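Local structure of Nup188 (4KF8) at residues 252-260 against 321-329. The protein is a scaffold nucleoporin of the nuclear pore complex that shares structural and functional properties with nuclear transport receptors. Sequence-based numbering, arbitrary orientation.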
ATOM      1  N   SER A 252       0.582 -10.092 -15.472  1.00 75.29           N
ATOM      2  CA  SER A 252       1.471  -8.952 -15.269  1.00 68.60           C
ATOM      3  C   SER A 252       2.399  -8.710 -16.454  1.00 69.74           C
ATOM      4  O   SER A 252       2.736  -7.568 -16.763  1.00 68.78           O
ATOM      5  CB  SER A 252       2.300  -9.142 -13.997  1.00 93.53           C
ATOM      6  OG  SER A 252       3.145 -10.275 -14.100  1.00 69.11           O
ATOM      7  N   VAL A 253       2.807  -9.789 -17.114  1.00 72.02           N
ATOM      8  CA  VAL A 253       3.691  -9.697 -18.269  1.00 84.60           C
ATOM      9  C   VAL A 253       2.907  -9.368 -19.538  1.00 92.97           C
ATOM     10  O   VAL A 253       3.302  -8.498 -20.316  1.00 92.43           O
ATOM     11  CB  VAL A 253       4.474 -11.007 -18.485  1.00 90.13           C
ATOM     12  CG1 VAL A 253       5.474 -10.849 -19.621  1.00 87.23           C
ATOM     13  CG2 VAL A 253       5.179 -11.420 -17.203  1.00 92.85           C
ATOM     14  N   ASP A 254       1.792 -10.064 -19.735  1.00 96.95           N
ATOM     15  CA  ASP A 254       0.968  -9.884 -20.927  1.00 95.84           C
ATOM     16  C   ASP A 254       0.352  -8.490 -21.026  1.00 92.29           C
ATOM     17  O   ASP A 254       0.091  -8.001 -22.125  1.00103.05           O
ATOM     18  CB  ASP A 254      -0.133 -10.948 -20.990  1.00 95.14           C
ATOM     19  CG  ASP A 254       0.402 -12.319 -21.354  1.00100.57           C
ATOM     20  OD1 ASP A 254       1.458 -12.388 -22.017  1.00 99.46           O
ATOM     21  OD2 ASP A 254      -0.236 -13.327 -20.981  1.00106.95           O
ATOM     22  N   ARG A 255       0.120  -7.856 -19.881  1.00 74.58           N
ATOM     23  CA  ARG A 255      -0.474  -6.521 -19.858  1.00 75.13           C
ATOM     24  C   ARG A 255       0.427  -5.463 -20.484  1.00 83.09           C
ATOM     25  O   ARG A 255      -0.054  -4.528 -21.119  1.00 90.89           O
ATOM     26  CB  ARG A 255      -0.844  -6.107 -18.432  1.00 69.95           C
ATOM     27  CG  ARG A 255      -2.266  -6.453 -18.044  1.00 70.26           C
ATOM     28  CD  ARG A 255      -2.678  -5.749 -16.766  1.00 72.81           C
ATOM     29  NE  ARG A 255      -2.013  -6.303 -15.594  1.00 66.42           N
ATOM     30  CZ  ARG A 255      -2.433  -7.385 -14.948  1.00 67.17           C
ATOM     31  NH1 ARG A 255      -3.511  -8.031 -15.369  1.00 69.13           N
ATOM     32  NH2 ARG A 255      -1.773  -7.827 -13.887  1.00 76.91           N
ATOM     33  N   LEU A 256       1.734  -5.613 -20.302  1.00 83.35           N
ATOM     34  CA  LEU A 256       2.685  -4.631 -20.807  1.00 82.49           C
ATOM     35  C   LEU A 256       3.241  -5.030 -22.169  1.00 75.30           C
ATOM     36  O   LEU A 256       4.312  -4.576 -22.569  1.00 75.91           O
ATOM     37  CB  LEU A 256       3.830  -4.438 -19.812  1.00 75.57           C
ATOM     38  CG  LEU A 256       3.432  -4.007 -18.401  1.00 69.86           C
ATOM     39  CD1 LEU A 256       4.665  -3.620 -17.614  1.00 68.92           C
ATOM     40  CD2 LEU A 256       2.435  -2.860 -18.447  1.00 74.63           C
ATOM     41  N   GLU A 257       2.506  -5.878 -22.878  1.00 77.63           N
ATOM     42  CA  GLU A 257       2.947  -6.371 -24.175  1.00 90.16           C
ATOM     43  C   GLU A 257       2.848  -5.276 -25.237  1.00 99.16           C
ATOM     44  O   GLU A 257       1.868  -4.532 -25.283  1.00101.09           O
ATOM     45  CB  GLU A 257       2.125  -7.599 -24.577  1.00 92.98           C
ATOM     46  CG  GLU A 257       2.765  -8.471 -25.638  1.00 91.91           C
ATOM     47  CD  GLU A 257       2.222  -9.886 -25.614  1.00 95.86           C
ATOM     48  OE1 GLU A 257       1.862 -10.366 -24.517  1.00 86.17           O
ATOM     49  OE2 GLU A 257       2.148 -10.519 -26.689  1.00102.29           O
ATOM     50  N   ALA A 258       3.876  -5.177 -26.076  1.00105.73           N
ATOM     51  CA  ALA A 258       3.921  -4.169 -27.130  1.00111.16           C
ATOM     52  C   ALA A 258       2.736  -4.315 -28.081  1.00115.06           C
ATOM     53  O   ALA A 258       2.416  -5.423 -28.510  1.00119.02           O
ATOM     54  CB  ALA A 258       5.234  -4.261 -27.894  1.00115.21           C
ATOM     55  N   PRO A 259       2.083  -3.188 -28.409  1.00112.09           N
ATOM     56  CA  PRO A 259       0.874  -3.167 -29.243  1.00108.54           C
ATOM     57  C   PRO A 259       1.087  -3.823 -30.603  1.00110.10           C
ATOM     58  O   PRO A 259       2.052  -3.510 -31.299  1.00111.68           O
ATOM     59  CB  PRO A 259       0.587  -1.668 -29.411  1.00110.19           C
ATOM     60  CG  PRO A 259       1.871  -0.978 -29.071  1.00111.06           C
ATOM     61  CD  PRO A 259       2.509  -1.831 -28.027  1.00110.92           C
ATOM     62  N   GLY A 260       0.188  -4.733 -30.964  1.00112.34           N
ATOM     63  CA  GLY A 260       0.284  -5.443 -32.225  1.00119.26           C
ATOM     64  C   GLY A 260       0.307  -6.948 -32.039  1.00120.55           C
ATOM     65  O   GLY A 260      -0.169  -7.461 -31.027  1.00117.04           O
ATOM     66  N   LEU A 321      11.478  -7.673 -20.184  1.00 97.26           N
ATOM     67  CA  LEU A 321      12.548  -6.808 -20.678  1.00103.01           C
ATOM     68  C   LEU A 321      12.246  -6.261 -22.070  1.00103.99           C
ATOM     69  O   LEU A 321      12.299  -5.052 -22.297  1.00 97.87           O
ATOM     70  CB  LEU A 321      13.878  -7.564 -20.699  1.00107.04           C
ATOM     71  CG  LEU A 321      14.575  -7.782 -19.358  1.00105.84           C
ATOM     72  CD1 LEU A 321      15.070  -9.216 -19.238  1.00108.24           C
ATOM     73  CD2 LEU A 321      15.728  -6.802 -19.197  1.00102.81           C
ATOM     74  N   GLU A 322      11.926  -7.163 -22.993  1.00109.06           N
ATOM     75  CA  GLU A 322      11.607  -6.788 -24.366  1.00109.49           C
ATOM     76  C   GLU A 322      10.376  -5.887 -24.425  1.00101.79           C
ATOM     77  O   GLU A 322      10.351  -4.910 -25.175  1.00104.34           O
ATOM     78  CB  GLU A 322      11.393  -8.042 -25.216  1.00112.85           C
ATOM     79  CG  GLU A 322      12.614  -8.950 -25.293  1.00114.87           C
ATOM     80  CD  GLU A 322      12.290 -10.318 -25.860  1.00119.75           C
ATOM     81  OE1 GLU A 322      11.090 -10.627 -26.020  1.00118.54           O
ATOM     82  OE2 GLU A 322      13.235 -11.083 -26.145  1.00127.48           O
ATOM     83  N   ASN A 323       9.363  -6.218 -23.629  1.00 93.88           N
ATOM     84  CA  ASN A 323       8.154  -5.407 -23.536  1.00 80.33           C
ATOM     85  C   ASN A 323       8.466  -4.000 -23.043  1.00 86.66           C
ATOM     86  O   ASN A 323       7.875  -3.026 -23.506  1.00 84.43           O
ATOM     87  CB  ASN A 323       7.127  -6.067 -22.616  1.00 78.40           C
ATOM     88  CG  ASN A 323       6.536  -7.327 -23.207  1.00 96.36           C
ATOM     89  OD1 ASN A 323       7.033  -7.856 -24.201  1.00102.05           O
ATOM     90  ND2 ASN A 323       5.472  -7.820 -22.590  1.00 79.38           N
ATOM     91  N   VAL A 324       9.407  -3.904 -22.111  1.00 89.42           N
ATOM     92  CA  VAL A 324       9.799  -2.620 -21.544  1.00 92.07           C
ATOM     93  C   VAL A 324      10.492  -1.737 -22.580  1.00101.94           C
ATOM     94  O   VAL A 324      10.184  -0.551 -22.702  1.00103.37           O
ATOM     95  CB  VAL A 324      10.713  -2.805 -20.310  1.00 87.05           C
ATOM     96  CG1 VAL A 324      11.524  -1.548 -20.047  1.00 85.49           C
ATOM     97  CG2 VAL A 324       9.887  -3.182 -19.086  1.00 81.68           C
ATOM     98  N   GLU A 325      11.414  -2.330 -23.334  1.00108.11           N
ATOM     99  CA  GLU A 325      12.181  -1.597 -24.337  1.00111.87           C
ATOM    100  C   GLU A 325      11.297  -0.998 -25.428  1.00113.31           C
ATOM    101  O   GLU A 325      11.513   0.138 -25.854  1.00117.33           O
ATOM    102  CB  GLU A 325      13.251  -2.496 -24.962  1.00119.25           C
ATOM    103  CG  GLU A 325      14.300  -3.005 -23.979  1.00124.52           C
ATOM    104  CD  GLU A 325      15.224  -1.911 -23.471  1.00128.82           C
ATOM    105  OE1 GLU A 325      15.220  -0.801 -24.047  1.00132.93           O
ATOM    106  OE2 GLU A 325      15.960  -2.164 -22.492  1.00127.72           O
ATOM    107  N   PHE A 326      10.300  -1.756 -25.873  1.00111.89           N
ATOM    108  CA  PHE A 326       9.398  -1.283 -26.922  1.00113.06           C
ATOM    109  C   PHE A 326       8.301  -0.366 -26.384  1.00104.95           C
ATOM    110  O   PHE A 326       7.356  -0.027 -27.096  1.00104.50           O
ATOM    111  CB  PHE A 326       8.805  -2.456 -27.708  1.00117.13           C
ATOM    112  CG  PHE A 326       9.783  -3.109 -28.644  1.00121.98           C
ATOM    113  CD1 PHE A 326      10.931  -2.441 -29.041  1.00126.59           C
ATOM    114  CD2 PHE A 326       9.556  -4.387 -29.128  1.00125.52           C
ATOM    115  CE1 PHE A 326      11.836  -3.036 -29.903  1.00135.13           C
ATOM    116  CE2 PHE A 326      10.458  -4.988 -29.990  1.00134.51           C
ATOM    117  CZ  PHE A 326      11.599  -4.312 -30.378  1.00138.09           C
ATOM    118  N   TRP A 327       8.436   0.026 -25.122  1.00101.27           N
ATOM    119  CA  TRP A 327       7.608   1.075 -24.544  1.00106.21           C
ATOM    120  C   TRP A 327       8.491   2.273 -24.219  1.00109.92           C
ATOM    121  O   TRP A 327       8.022   3.410 -24.165  1.00113.44           O
ATOM    122  CB  TRP A 327       6.896   0.593 -23.277  1.00101.80           C
ATOM    123  CG  TRP A 327       5.578  -0.080 -23.528  1.00103.87           C
ATOM    124  CD1 TRP A 327       5.257  -1.379 -23.264  1.00106.38           C
ATOM    125  CD2 TRP A 327       4.404   0.517 -24.093  1.00106.29           C
ATOM    126  NE1 TRP A 327       3.954  -1.628 -23.628  1.00108.67           N
ATOM    127  CE2 TRP A 327       3.410  -0.481 -24.142  1.00109.30           C
ATOM    128  CE3 TRP A 327       4.096   1.797 -24.565  1.00107.48           C
ATOM    129  CZ2 TRP A 327       2.132  -0.239 -24.641  1.00113.48           C
ATOM    130  CZ3 TRP A 327       2.828   2.034 -25.060  1.00111.60           C
ATOM    131  CH2 TRP A 327       1.861   1.021 -25.094  1.00115.04           C
ATOM    132  N   LEU A 328       9.775   2.005 -24.003  1.00104.45           N
ATOM    133  CA  LEU A 328      10.743   3.056 -23.719  1.00100.17           C
ATOM    134  C   LEU A 328      11.080   3.842 -24.980  1.00104.82           C
ATOM    135  O   LEU A 328      11.270   5.058 -24.937  1.00108.60           O
ATOM    136  CB  LEU A 328      12.019   2.461 -23.119  1.00 93.32           C
ATOM    137  CG  LEU A 328      12.188   2.590 -21.604  1.00 82.31           C
ATOM    138  CD1 LEU A 328      13.479   1.938 -21.136  1.00 83.60           C
ATOM    139  CD2 LEU A 328      12.148   4.051 -21.195  1.00 74.78           C
ATOM    140  N   ALA A 329      11.141   3.137 -26.104  1.00103.07           N
ATOM    141  CA  ALA A 329      11.535   3.739 -27.371  1.00106.04           C
ATOM    142  C   ALA A 329      10.355   4.373 -28.096  1.00110.78           C
ATOM    143  O   ALA A 329      10.470   4.758 -29.260  1.00120.54           O
ATOM    144  CB  ALA A 329      12.199   2.699 -28.260  1.00105.78           C
TER
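N323 and W327, one helical turn apart, both reach the chain that runs on from helix 246-254 by setting CG anti to their own carbonyl carbon (chi1 -70° and -87°). The amide of N323 reaches the D254-E257 turn with its ND2, which gives a weak, bent hydrogen bond to V253 O at 3.2 Å; the same ND2 lies against CA of E257. The indole of W327 meets L256 O at the ring edge, near its plane, and NE1 donates to that oxygen at 3.2 Å, again weakly, with an angle of 128°. Further along, CD of P259 packs obliquely on the indole at CZ2, 3.8 Å away, while CB of A258 meets CB of F326 at 4.0 Å. V333, L334 and R337 of helix 331-337 also touch the indole, and L256 touches L286 and V289 of helix 284-303. Replacing W327 with an alanine would probably leave L256 O without its NE1 donor and open a gap between P259 and helix 331-337. What results is a type I beta turn, D254 to E257, held against helix 317-328 by two weak bonds and apolar contacts, consistent with the alpha-helical solenoid of this nucleoporin's C-terminal domain.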